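Hypothetical protein TTHA0104 (Thermus thermophilus, PDB 2DCT) is of unknown function but probably acts as a small metal-binding cupin, perhaps with a role in antibiotic synthesis. Local coordinates at residues E15-I20 with Q39-H44; V61-E66 with G82-V87; E26-D31 with L98-P103. All coordinates share one frame; numbering follows the deposited sequence.

Contact 1: residues E15-I20 with Q39-H44. With NA (sodium ion), chain C.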
ATOM      1  N   GLU A  15      13.716 -11.777  17.728  1.00 17.67           N
ATOM      2  CA  GLU A  15      13.922 -13.156  17.307  1.00 19.05           C
ATOM      3  C   GLU A  15      13.599 -13.418  15.846  1.00 19.16           C
ATOM      4  O   GLU A  15      14.178 -14.310  15.229  1.00 20.10           O
ATOM      5  CB  GLU A  15      13.111 -14.092  18.201  1.00 19.82           C
ATOM      6  CG  GLU A  15      13.494 -13.979  19.666  1.00 22.38           C
ATOM      7  CD  GLU A  15      14.993 -14.074  19.873  1.00 23.56           C
ATOM      8  OE1 GLU A  15      15.567 -15.145  19.585  1.00 25.76           O
ATOM      9  OE2 GLU A  15      15.598 -13.076  20.315  1.00 23.61           O
ATOM     10  N   LYS A  16      12.675 -12.644  15.293  1.00 18.32           N
ATOM     11  CA  LYS A  16      12.305 -12.806  13.895  1.00 18.80           C
ATOM     12  C   LYS A  16      11.473 -11.624  13.437  1.00 17.14           C
ATOM     13  O   LYS A  16      10.929 -10.885  14.252  1.00 16.49           O
ATOM     14  CB  LYS A  16      11.518 -14.104  13.690  1.00 20.91           C
ATOM     15  CG  LYS A  16      10.155 -14.131  14.353  1.00 24.54           C
ATOM     16  CD  LYS A  16       9.425 -15.438  14.062  1.00 28.55           C
ATOM     17  CE  LYS A  16       9.186 -15.625  12.571  1.00 30.52           C
ATOM     18  NZ  LYS A  16       8.485 -16.905  12.267  1.00 32.62           N
ATOM     19  N   MET A  17      11.382 -11.450  12.124  1.00 16.22           N
ATOM     20  CA  MET A  17      10.611 -10.356  11.558  1.00 16.44           C
ATOM     21  C   MET A  17       9.225 -10.301  12.172  1.00 15.20           C
ATOM     22  O   MET A  17       8.589 -11.330  12.396  1.00 15.55           O
ATOM     23  CB  MET A  17      10.477 -10.533  10.050  1.00 18.12           C
ATOM     24  CG  MET A  17       9.561  -9.516   9.399  1.00 18.37           C
ATOM     25  SD  MET A  17       9.256  -9.931   7.686  1.00 21.02           S
ATOM     26  CE  MET A  17       7.958 -11.124   7.865  1.00 23.72           C
ATOM     27  N   ALA A  18       8.762  -9.089  12.446  1.00 14.21           N
ATOM     28  CA  ALA A  18       7.443  -8.905  13.015  1.00 14.29           C
ATOM     29  C   ALA A  18       6.464  -8.614  11.886  1.00 13.96           C
ATOM     30  O   ALA A  18       6.736  -7.809  10.995  1.00 14.23           O
ATOM     31  CB  ALA A  18       7.454  -7.754  14.009  1.00 15.42           C
ATOM     32  N   LYS A  19       5.332  -9.299  11.918  1.00 14.13           N
ATOM     33  CA  LYS A  19       4.292  -9.103  10.928  1.00 15.94           C
ATOM     34  C   LYS A  19       3.179  -8.446  11.715  1.00 15.84           C
ATOM     35  O   LYS A  19       2.625  -9.041  12.639  1.00 16.78           O
ATOM     36  CB  LYS A  19       3.835 -10.440  10.358  1.00 17.52           C
ATOM     37  CG  LYS A  19       2.779 -10.315   9.277  1.00 21.51           C
ATOM     38  CD  LYS A  19       2.444 -11.671   8.674  1.00 25.94           C
ATOM     39  CE  LYS A  19       3.664 -12.313   8.031  1.00 28.72           C
ATOM     40  NZ  LYS A  19       3.339 -13.653   7.468  1.00 31.29           N
ATOM     41  N   ILE A  20       2.872  -7.206  11.359  1.00 14.45           N
ATOM     42  CA  ILE A  20       1.850  -6.445  12.052  1.00 14.84           C
ATOM     43  C   ILE A  20       0.707  -6.103  11.117  1.00 13.38           C
ATOM     44  O   ILE A  20       0.805  -5.184  10.304  1.00 13.62           O
ATOM     45  CB  ILE A  20       2.453  -5.153  12.614  1.00 15.32           C
ATOM     46  CG1 ILE A  20       3.627  -5.503  13.528  1.00 16.70           C
ATOM     47  CG2 ILE A  20       1.400  -4.364  13.367  1.00 15.14           C
ATOM     48  CD1 ILE A  20       4.450  -4.318  13.945  1.00 20.63           C
ATOM     49  N   GLN A  39      16.916  -9.733   9.644  1.00 17.50           N
ATOM     50  CA  GLN A  39      15.648 -10.440   9.628  1.00 16.71           C
ATOM     51  C   GLN A  39      15.093 -10.501   8.225  1.00 16.19           C
ATOM     52  O   GLN A  39      15.535  -9.780   7.330  1.00 16.05           O
ATOM     53  CB  GLN A  39      14.650  -9.776  10.563  1.00 16.64           C
ATOM     54  CG  GLN A  39      15.149  -9.735  11.987  1.00 15.56           C
ATOM     55  CD  GLN A  39      14.067  -9.383  12.965  1.00 16.06           C
ATOM     56  OE1 GLN A  39      13.211  -8.548  12.681  1.00 14.37           O
ATOM     57  NE2 GLN A  39      14.103 -10.004  14.138  1.00 16.50           N
ATOM     58  N   ALA A  40      14.109 -11.361   8.029  1.00 15.60           N
ATOM     59  CA  ALA A  40      13.557 -11.492   6.705  1.00 16.39           C
ATOM     60  C   ALA A  40      12.279 -12.280   6.708  1.00 16.12           C
ATOM     61  O   ALA A  40      11.923 -12.928   7.693  1.00 18.19           O
ATOM     62  CB  ALA A  40      14.571 -12.188   5.806  1.00 19.63           C
ATOM     63  N   GLN A  41      11.570 -12.180   5.597  1.00 16.12           N
ATOM     64  CA  GLN A  41      10.373 -12.960   5.407  1.00 16.48           C
ATOM     65  C   GLN A  41      10.960 -14.050   4.534  1.00 16.57           C
ATOM     66  O   GLN A  41      11.347 -13.789   3.393  1.00 16.71           O
ATOM     67  CB  GLN A  41       9.314 -12.211   4.609  1.00 16.79           C
ATOM     68  CG  GLN A  41       8.147 -13.120   4.255  1.00 18.00           C
ATOM     69  CD  GLN A  41       7.639 -12.906   2.849  1.00 20.94           C
ATOM     70  OE1 GLN A  41       7.036 -11.877   2.544  1.00 19.29           O
ATOM     71  NE2 GLN A  41       7.884 -13.880   1.977  1.00 19.89           N
ATOM     72  N   LYS A  42      11.073 -15.251   5.082  1.00 16.69           N
ATOM     73  CA  LYS A  42      11.629 -16.362   4.331  1.00 17.61           C
ATOM     74  C   LYS A  42      10.900 -16.461   3.003  1.00 15.88           C
ATOM     75  O   LYS A  42       9.735 -16.075   2.889  1.00 15.34           O
ATOM     76  CB  LYS A  42      11.484 -17.659   5.130  1.00 19.87           C
ATOM     77  CG  LYS A  42      12.258 -17.639   6.441  1.00 25.17           C
ATOM     78  CD  LYS A  42      12.107 -18.937   7.214  1.00 27.68           C
ATOM     79  CE  LYS A  42      12.918 -18.898   8.502  1.00 29.24           C
ATOM     80  NZ  LYS A  42      14.380 -18.757   8.251  1.00 31.18           N
ATOM     81  N   VAL A  43      11.595 -16.951   1.987  1.00 15.36           N
ATOM     82  CA  VAL A  43      10.984 -17.081   0.683  1.00 15.73           C
ATOM     83  C   VAL A  43       9.702 -17.861   0.834  1.00 14.65           C
ATOM     84  O   VAL A  43       9.639 -18.872   1.540  1.00 16.18           O
ATOM     85  CB  VAL A  43      11.908 -17.795  -0.305  1.00 16.58           C
ATOM     86  CG1 VAL A  43      11.188 -18.006  -1.626  1.00 18.86           C
ATOM     87  CG2 VAL A  43      13.157 -16.970  -0.521  1.00 19.94           C
ATOM     88  N   HIS A  44       8.666 -17.371   0.174  1.00 14.57           N
ATOM     89  CA  HIS A  44       7.377 -18.008   0.243  1.00 13.45           C
ATOM     90  C   HIS A  44       6.745 -17.943  -1.128  1.00 10.98           C
ATOM     91  O   HIS A  44       7.175 -17.181  -1.998  1.00 11.10           O
ATOM     92  CB  HIS A  44       6.494 -17.285   1.269  1.00 16.37           C
ATOM     93  CG  HIS A  44       5.230 -18.011   1.603  1.00 18.74           C
ATOM     94  ND1 HIS A  44       5.164 -18.998   2.564  1.00 22.19           N
ATOM     95  CD2 HIS A  44       3.972 -17.871   1.124  1.00 21.04           C
ATOM     96  CE1 HIS A  44       3.920 -19.433   2.661  1.00 21.88           C
ATOM     97  NE2 HIS A  44       3.176 -18.764   1.797  1.00 21.37           N
TER
HETATM   98 NA    NA C1001       3.272 -21.264   0.308  1.00 30.11          NA
HETATM   99  O   HOH W   1      13.495 -13.122  10.611  1.00 16.33           O
HETATM  100  O   HOH W   2       5.730 -21.167   0.343  1.00 20.27           O
HETATM  101  O   HOH W   3       3.350 -22.519   2.550  1.00 48.14           O
HETATM  102  O   HOH W   4       1.361 -21.253  -0.228  1.00 18.81           O

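Contact 2: residues V61-E66 with G82-V87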
ATOM      1  N   VAL A  61      16.154  -6.288   0.625  1.00 13.66           N
ATOM      2  CA  VAL A  61      16.468  -6.888  -0.645  1.00 15.09           C
ATOM      3  C   VAL A  61      15.229  -7.720  -0.889  1.00 13.61           C
ATOM      4  O   VAL A  61      14.906  -8.618  -0.108  1.00 14.72           O
ATOM      5  CB  VAL A  61      17.698  -7.793  -0.564  1.00 15.26           C
ATOM      6  CG1 VAL A  61      17.872  -8.538  -1.873  1.00 16.74           C
ATOM      7  CG2 VAL A  61      18.928  -6.954  -0.267  1.00 16.81           C
ATOM      8  N   VAL A  62      14.507  -7.386  -1.948  1.00 13.61           N
ATOM      9  CA  VAL A  62      13.301  -8.116  -2.260  1.00 12.56           C
ATOM     10  C   VAL A  62      13.572  -9.115  -3.354  1.00 13.67           C
ATOM     11  O   VAL A  62      14.223  -8.810  -4.353  1.00 13.75           O
ATOM     12  CB  VAL A  62      12.157  -7.174  -2.706  1.00 12.83           C
ATOM     13  CG1 VAL A  62      12.577  -6.360  -3.919  1.00 13.26           C
ATOM     14  CG2 VAL A  62      10.922  -7.992  -3.029  1.00 13.75           C
ATOM     15  N   ARG A  63      13.098 -10.331  -3.140  1.00 12.63           N
ATOM     16  CA  ARG A  63      13.253 -11.349  -4.143  1.00 13.29           C
ATOM     17  C   ARG A  63      11.882 -11.637  -4.703  1.00 13.43           C
ATOM     18  O   ARG A  63      10.930 -11.841  -3.954  1.00 13.41           O
ATOM     19  CB  ARG A  63      13.804 -12.645  -3.566  1.00 14.66           C
ATOM     20  CG  ARG A  63      13.868 -13.698  -4.647  1.00 16.19           C
ATOM     21  CD  ARG A  63      13.928 -15.105  -4.133  1.00 20.24           C
ATOM     22  NE  ARG A  63      13.698 -16.025  -5.240  1.00 19.95           N
ATOM     23  CZ  ARG A  63      13.814 -17.343  -5.157  1.00 20.49           C
ATOM     24  NH1 ARG A  63      14.161 -17.911  -4.009  1.00 21.86           N
ATOM     25  NH2 ARG A  63      13.585 -18.090  -6.226  1.00 20.31           N
ATOM     26  N   VAL A  64      11.780 -11.614  -6.022  1.00 13.82           N
ATOM     27  CA  VAL A  64      10.541 -11.947  -6.695  1.00 12.91           C
ATOM     28  C   VAL A  64      10.981 -12.795  -7.862  1.00 14.41           C
ATOM     29  O   VAL A  64      11.678 -12.322  -8.756  1.00 14.49           O
ATOM     30  CB  VAL A  64       9.790 -10.727  -7.239  1.00 13.82           C
ATOM     31  CG1 VAL A  64       8.557 -11.197  -7.994  1.00 14.19           C
ATOM     32  CG2 VAL A  64       9.386  -9.810  -6.098  1.00 14.24           C
ATOM     33  N   GLY A  65      10.605 -14.062  -7.829  1.00 13.17           N
ATOM     34  CA  GLY A  65      10.986 -14.945  -8.907  1.00 14.41           C
ATOM     35  C   GLY A  65      12.488 -15.103  -8.995  1.00 14.62           C
ATOM     36  O   GLY A  65      13.163 -15.348  -7.997  1.00 15.25           O
ATOM     37  N   GLU A  66      13.010 -14.942 -10.202  1.00 16.05           N
ATOM     38  CA  GLU A  66      14.434 -15.096 -10.453  1.00 18.99           C
ATOM     39  C   GLU A  66      15.223 -13.833 -10.175  1.00 18.64           C
ATOM     40  O   GLU A  66      16.429 -13.780 -10.413  1.00 19.98           O
ATOM     41  CB  GLU A  66      14.648 -15.500 -11.909  1.00 21.01           C
ATOM     42  CG  GLU A  66      13.977 -16.800 -12.293  1.00 24.42           C
ATOM     43  CD  GLU A  66      14.103 -17.091 -13.772  1.00 26.69           C
ATOM     44  OE1 GLU A  66      13.224 -16.656 -14.546  1.00 28.75           O
ATOM     45  OE2 GLU A  66      15.091 -17.747 -14.160  1.00 29.32           O
ATOM     46  N   GLY A  82       2.348 -17.237  -7.350  1.00 11.70           N
ATOM     47  CA  GLY A  82       3.222 -18.276  -7.857  1.00 12.69           C
ATOM     48  C   GLY A  82       4.693 -17.939  -7.801  1.00 12.91           C
ATOM     49  O   GLY A  82       5.533 -18.832  -7.717  1.00 14.66           O
ATOM     50  N   ALA A  83       5.016 -16.654  -7.844  1.00 12.19           N
ATOM     51  CA  ALA A  83       6.405 -16.246  -7.812  1.00 11.79           C
ATOM     52  C   ALA A  83       6.976 -16.360  -6.412  1.00 12.50           C
ATOM     53  O   ALA A  83       6.404 -15.842  -5.459  1.00 12.22           O
ATOM     54  CB  ALA A  83       6.543 -14.815  -8.309  1.00 14.07           C
ATOM     55  N   PRO A  84       8.098 -17.071  -6.261  1.00 12.96           N
ATOM     56  CA  PRO A  84       8.666 -17.172  -4.920  1.00 12.64           C
ATOM     57  C   PRO A  84       9.089 -15.756  -4.582  1.00 10.93           C
ATOM     58  O   PRO A  84       9.574 -15.016  -5.439  1.00 12.09           O
ATOM     59  CB  PRO A  84       9.851 -18.111  -5.110  1.00 13.32           C
ATOM     60  CG  PRO A  84      10.256 -17.860  -6.532  1.00 15.59           C
ATOM     61  CD  PRO A  84       8.932 -17.779  -7.246  1.00 13.20           C
ATOM     62  N   HIS A  85       8.888 -15.359  -3.342  1.00 10.49           N
ATOM     63  CA  HIS A  85       9.251 -14.013  -2.976  1.00 10.70           C
ATOM     64  C   HIS A  85       9.608 -13.963  -1.524  1.00 11.13           C
ATOM     65  O   HIS A  85       9.196 -14.795  -0.722  1.00 11.19           O
ATOM     66  CB  HIS A  85       8.085 -13.069  -3.235  1.00 11.74           C
ATOM     67  CG  HIS A  85       6.827 -13.496  -2.557  1.00 11.72           C
ATOM     68  ND1 HIS A  85       6.009 -14.480  -3.064  1.00 12.02           N
ATOM     69  CD2 HIS A  85       6.299 -13.146  -1.361  1.00 13.11           C
ATOM     70  CE1 HIS A  85       5.031 -14.720  -2.211  1.00 13.64           C
ATOM     71  NE2 HIS A  85       5.185 -13.924  -1.168  1.00 13.82           N
ATOM     72  N   GLY A  86      10.390 -12.960  -1.193  1.00 11.35           N
ATOM     73  CA  GLY A  86      10.795 -12.787   0.173  1.00 12.07           C
ATOM     74  C   GLY A  86      11.471 -11.452   0.233  1.00 12.14           C
ATOM     75  O   GLY A  86      11.692 -10.797  -0.783  1.00 12.44           O
ATOM     76  N   VAL A  87      11.770 -11.032   1.446  1.00 12.50           N
ATOM     77  CA  VAL A  87      12.452  -9.780   1.646  1.00 13.36           C
ATOM     78  C   VAL A  87      13.416 -10.045   2.766  1.00 13.86           C
ATOM     79  O   VAL A  87      13.111 -10.768   3.710  1.00 14.65           O
ATOM     80  CB  VAL A  87      11.487  -8.649   2.033  1.00 14.07           C
ATOM     81  CG1 VAL A  87      10.681  -8.228   0.816  1.00 14.14           C
ATOM     82  CG2 VAL A  87      10.567  -9.108   3.149  1.00 13.61           C
TER

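Contact 3: residues E26-D31 with L98-P103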
ATOM      1  N   GLU A  26     -11.213  -8.951   4.549  1.00 13.07           N
ATOM      2  CA  GLU A  26     -11.500 -10.305   4.105  1.00 15.22           C
ATOM      3  C   GLU A  26     -10.909 -10.498   2.714  1.00 13.71           C
ATOM      4  O   GLU A  26     -10.778 -11.622   2.239  1.00 15.02           O
ATOM      5  CB  GLU A  26     -13.008 -10.541   4.021  1.00 18.01           C
ATOM      6  CG  GLU A  26     -13.771 -10.280   5.301  1.00 24.28           C
ATOM      7  CD  GLU A  26     -15.225 -10.689   5.190  1.00 28.22           C
ATOM      8  OE1 GLU A  26     -15.889 -10.264   4.221  1.00 31.55           O
ATOM      9  OE2 GLU A  26     -15.705 -11.434   6.070  1.00 32.20           O
ATOM     10  N   ARG A  27     -10.536  -9.390   2.081  1.00 12.91           N
ATOM     11  CA  ARG A  27     -10.030  -9.409   0.715  1.00 11.25           C
ATOM     12  C   ARG A  27      -8.533  -9.363   0.549  1.00 10.83           C
ATOM     13  O   ARG A  27      -8.016  -9.641  -0.528  1.00 11.05           O
ATOM     14  CB  ARG A  27     -10.608  -8.226  -0.051  1.00 11.49           C
ATOM     15  CG  ARG A  27     -12.108  -8.185  -0.076  1.00 16.05           C
ATOM     16  CD  ARG A  27     -12.642  -9.363  -0.831  1.00 19.03           C
ATOM     17  NE  ARG A  27     -14.070  -9.242  -1.077  1.00 22.70           N
ATOM     18  CZ  ARG A  27     -14.743 -10.035  -1.900  1.00 25.49           C
ATOM     19  NH1 ARG A  27     -14.109 -11.002  -2.550  1.00 25.93           N
ATOM     20  NH2 ARG A  27     -16.045  -9.863  -2.072  1.00 26.94           N
ATOM     21  N   MET A  28      -7.824  -9.007   1.602  1.00 10.12           N
ATOM     22  CA  MET A  28      -6.397  -8.896   1.459  1.00 10.23           C
ATOM     23  C   MET A  28      -5.739  -8.789   2.799  1.00 11.34           C
ATOM     24  O   MET A  28      -6.386  -8.549   3.812  1.00 10.89           O
ATOM     25  CB  MET A  28      -6.062  -7.622   0.678  1.00 11.95           C
ATOM     26  CG  MET A  28      -6.464  -6.348   1.425  1.00 12.17           C
ATOM     27  SD  MET A  28      -6.034  -4.832   0.555  1.00 13.56           S
ATOM     28  CE  MET A  28      -7.642  -4.120   0.251  1.00 14.63           C
ATOM     29  N   LEU A  29      -4.434  -8.986   2.786  1.00 10.71           N
ATOM     30  CA  LEU A  29      -3.653  -8.792   3.975  1.00 10.56           C
ATOM     31  C   LEU A  29      -3.071  -7.434   3.657  1.00 10.09           C
ATOM     32  O   LEU A  29      -2.661  -7.167   2.529  1.00 10.13           O
ATOM     33  CB  LEU A  29      -2.528  -9.813   4.093  1.00 10.87           C
ATOM     34  CG  LEU A  29      -2.944 -11.261   4.315  1.00 12.01           C
ATOM     35  CD1 LEU A  29      -1.694 -12.092   4.499  1.00 12.68           C
ATOM     36  CD2 LEU A  29      -3.844 -11.378   5.538  1.00 12.68           C
ATOM     37  N   TYR A  30      -3.082  -6.556   4.636  1.00  9.84           N
ATOM     38  CA  TYR A  30      -2.533  -5.231   4.457  1.00  9.99           C
ATOM     39  C   TYR A  30      -1.752  -5.186   5.745  1.00 10.67           C
ATOM     40  O   TYR A  30      -2.280  -4.849   6.803  1.00 10.85           O
ATOM     41  CB  TYR A  30      -3.657  -4.203   4.424  1.00 10.21           C
ATOM     42  CG  TYR A  30      -3.238  -2.849   3.908  1.00 10.07           C
ATOM     43  CD1 TYR A  30      -3.379  -2.512   2.558  1.00 10.36           C
ATOM     44  CD2 TYR A  30      -2.724  -1.891   4.772  1.00 10.23           C
ATOM     45  CE1 TYR A  30      -3.023  -1.244   2.093  1.00  9.84           C
ATOM     46  CE2 TYR A  30      -2.367  -0.628   4.320  1.00 10.73           C
ATOM     47  CZ  TYR A  30      -2.520  -0.309   2.984  1.00 10.43           C
ATOM     48  OH  TYR A  30      -2.196   0.961   2.560  1.00 10.67           O
ATOM     49  N   ASP A  31      -0.493  -5.583   5.642  1.00 10.11           N
ATOM     50  CA  ASP A  31       0.364  -5.691   6.802  1.00 10.35           C
ATOM     51  C   ASP A  31       1.588  -4.836   6.754  1.00 10.01           C
ATOM     52  O   ASP A  31       2.001  -4.345   5.710  1.00 10.93           O
ATOM     53  CB  ASP A  31       0.874  -7.127   6.967  1.00 12.86           C
ATOM     54  CG  ASP A  31      -0.227  -8.136   7.140  1.00 14.18           C
ATOM     55  OD1 ASP A  31      -1.329  -7.758   7.560  1.00 15.12           O
ATOM     56  OD2 ASP A  31       0.028  -9.327   6.869  1.00 16.85           O
ATOM     57  N   LEU A  98       5.096  -1.977   3.826  1.00  9.47           N
ATOM     58  CA  LEU A  98       3.649  -2.021   3.770  1.00 10.38           C
ATOM     59  C   LEU A  98       3.508  -3.165   2.793  1.00 10.12           C
ATOM     60  O   LEU A  98       3.954  -3.071   1.648  1.00 10.38           O
ATOM     61  CB  LEU A  98       3.074  -0.741   3.179  1.00 12.22           C
ATOM     62  CG  LEU A  98       1.579  -0.811   2.871  1.00 14.73           C
ATOM     63  CD1 LEU A  98       0.811  -1.387   4.052  1.00 16.21           C
ATOM     64  CD2 LEU A  98       1.093   0.587   2.532  1.00 17.26           C
ATOM     65  N   VAL A  99       2.910  -4.252   3.250  1.00 10.18           N
ATOM     66  CA  VAL A  99       2.804  -5.434   2.420  1.00  9.83           C
ATOM     67  C   VAL A  99       1.366  -5.821   2.192  1.00  9.41           C
ATOM     68  O   VAL A  99       0.617  -6.079   3.131  1.00 10.54           O
ATOM     69  CB  VAL A  99       3.559  -6.591   3.080  1.00 10.37           C
ATOM     70  CG1 VAL A  99       3.615  -7.767   2.149  1.00 10.25           C
ATOM     71  CG2 VAL A  99       4.961  -6.139   3.461  1.00 12.31           C
ATOM     72  N   VAL A 100       0.988  -5.857   0.926  1.00  9.53           N
ATOM     73  CA  VAL A 100      -0.364  -6.190   0.557  1.00  9.26           C
ATOM     74  C   VAL A 100      -0.373  -7.542  -0.120  1.00  9.09           C
ATOM     75  O   VAL A 100       0.422  -7.797  -1.018  1.00 11.24           O
ATOM     76  CB  VAL A 100      -0.932  -5.148  -0.419  1.00  9.33           C
ATOM     77  CG1 VAL A 100      -2.342  -5.536  -0.826  1.00 11.39           C
ATOM     78  CG2 VAL A 100      -0.914  -3.768   0.226  1.00 11.01           C
ATOM     79  N   THR A 101      -1.262  -8.413   0.331  1.00  8.85           N
ATOM     80  CA  THR A 101      -1.401  -9.726  -0.269  1.00  9.33           C
ATOM     81  C   THR A 101      -2.873  -9.867  -0.580  1.00  9.48           C
ATOM     82  O   THR A 101      -3.717  -9.679   0.288  1.00 10.65           O
ATOM     83  CB  THR A 101      -0.975 -10.852   0.688  1.00 10.46           C
ATOM     84  OG1 THR A 101       0.374 -10.633   1.106  1.00 12.04           O
ATOM     85  CG2 THR A 101      -1.049 -12.202  -0.008  1.00 11.20           C
ATOM     86  N   ALA A 102      -3.186 -10.174  -1.826  1.00 10.05           N
ATOM     87  CA  ALA A 102      -4.574 -10.331  -2.207  1.00 10.06           C
ATOM     88  C   ALA A 102      -4.690 -11.465  -3.195  1.00 10.05           C
ATOM     89  O   ALA A 102      -3.903 -11.566  -4.121  1.00 10.31           O
ATOM     90  CB  ALA A 102      -5.105  -9.044  -2.828  1.00 11.22           C
ATOM     91  N   PRO A 103      -5.633 -12.379  -2.959  1.00 10.87           N
ATOM     92  CA  PRO A 103      -6.543 -12.362  -1.814  1.00 11.77           C
ATOM     93  C   PRO A 103      -5.784 -12.879  -0.595  1.00 12.30           C
ATOM     94  O   PRO A 103      -4.583 -13.149  -0.673  1.00 12.86           O
ATOM     95  CB  PRO A 103      -7.657 -13.307  -2.250  1.00 12.85           C
ATOM     96  CG  PRO A 103      -6.941 -14.287  -3.126  1.00 13.71           C
ATOM     97  CD  PRO A 103      -6.011 -13.421  -3.929  1.00 11.45           C
TER

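Contact 1: residues E15-I20 with Q39-H44
A single water accepts hydrogen bonds from Met-17 N, at 3.1 Å, and from Ala-40 N, at 3.2 Å, joining two backbones that share no direct hydrogen bond. The contact belongs to a cupin β-barrel: residues 15-20 run from a loop into strand 18-21 of one sheet, while Gln-39 leads into strand 40-44, an outer strand of the other sheet within this chain, and the two meet where the sheets come together. Gln-39 points at the incoming loop and sets its carboxamide against the Lys-16 to Met-17 peptide link, with CD 3.5 Å from Lys-16 C. The amide is held by groups outside these segments, NE2 donating to Asn-13 O and OE1 accepting from Leu-36 N, so glutamine suits a buried place where both a donor and an acceptor are needed. Met-17 runs alongside Gln-41, and the bend at its last torsion (chi3 83°) brings CE to 3.7 Å from Gln-41 CB; a flexible thioether fits well against such a methylene, with Tyr-33 also touching both residues. Gln-41 is itself pinned at both ends of its amide: OE1 is hydrogen-bonded to Tyr-53 OH and Lys-51 NZ, and NE2 donates a nearly straight bond (167°) of 3.0 Å to Lys-42 O. Farther along the strand, His-44 NE2 lies 2.9 Å from a sodium ion that also binds three waters and Val-45 O.

Contact 2: residues V61-E66 with G82-V87
Arg-63 crosses Pro-84 so that CG and CB of the proline lie against one face of its guanidinium, CB toward the rim, with NH2 3.4 Å from Pro-84 CG. The same plane is fixed at its edge by Gly-65 O, which takes NE at 2.9 Å and NH2 in a longer bond at 3.3 Å, and this probably helps hold the cation against the proline. Glycine suits position 65, where the chain leaves the strand at a positive phi of 63°. On the other face of the sheet, Val-62 and Val-87 meet at an oblique angle, CG2 of the first 3.9 Å from CG1 of the second; β-branched residues favour extended backbone and fill this buried layer, and Met-1 of the second subunit packs on Val-62 and Val-64. Strands 60-64 and 85-88 are antiparallel neighbours in one sheet of the cupin barrel, tied by reciprocal bonds between Arg-63 and Gly-86 and by Gly-65 N to Pro-84 O at 2.8 Å. His-85 probably corresponds to the histidine of the second cupin motif, and its ring meets that of His-46; the sodium ion lies about 7 Å from its side chain. With chi1 at 55°, its ring swings away from strand 60-64 and back over its own chain, where ND1 donates in the ring plane to Ala-83 O, 2.8 Å away and almost straight at 177°.

Contact 3: residues E26-D31 with L98-P103
Asp-31 O accepts from Val-99 N at 2.6 Å, and Asp-31 N returns a bond to Val-99 O at 2.8 Å. Two residues away the exchange is repeated: Leu-29 N gives to Thr-101 O at 2.7 Å, and Thr-101 N to Leu-29 O. Between these hydrogen-bonded pairs sits the non-hydrogen-bonded pair of Tyr-30 and Val-100, where the tyrosine ring packs against two aliphatic residues. The CD1 methyl of Leu-98 stands over one ring face as a CH-pi contact, 3.7 Å from the centroid of Tyr-30 and 30° off the ring normal, while its CD2 branch reaches toward the phenolic end. Val-100 comes at the ring obliquely, CG2 being 3.6 Å from Tyr-30 CD1. The placing of CG anti to the backbone N of Tyr-30 (chi1 -166°) lets one broad ring touch both aliphatic residues. Strands 29-35 and 95-102 are antiparallel partners in the larger sheet of the cupin barrel, and this face meets the second subunit: there Val-52 packs on Tyr-30 and Val-100 on Met-28. Within the chain, Met-28 adds its SD 4.0 Å from Val-100 CG1, an apolar thioether suited to a buried interface. On the other face, with Asp-31 and Val-99, Leu-29 lies alongside Thr-101; Lys-51 and Tyr-53 of strand 50-55 cover part of this side. At the strand's end a cis peptide precedes Pro-103, whose CA approaches Arg-27 O to 3.4 Å; Arg-27 also packs on Pro-103 of the second subunit, and Pro-103 on Arg-27 of that subunit.

The contacts mark out both sheets of the cupin barrel. Contact 3 pairs strands 29-35 and 95-102 in the larger sheet and closes a long loop within which contact 2 is nested. Contact 2 lies in the four-stranded sheet, centred about 16 Å from the centre of contact 3, and both reach the second subunit. Contact 1, centred about 13 Å from contact 2 and 16 Å from contact 3, spans the two: strand 18-21 neighbours 29-35, while 40-44 lies beside 85-88, with His-44 N probably bonded to His-85 O. Its segments alternate with those of contact 3 and precede contact 2. His-44, which binds the sodium ion, thus lies on the strand next to His-85, as in other cupin metal pockets.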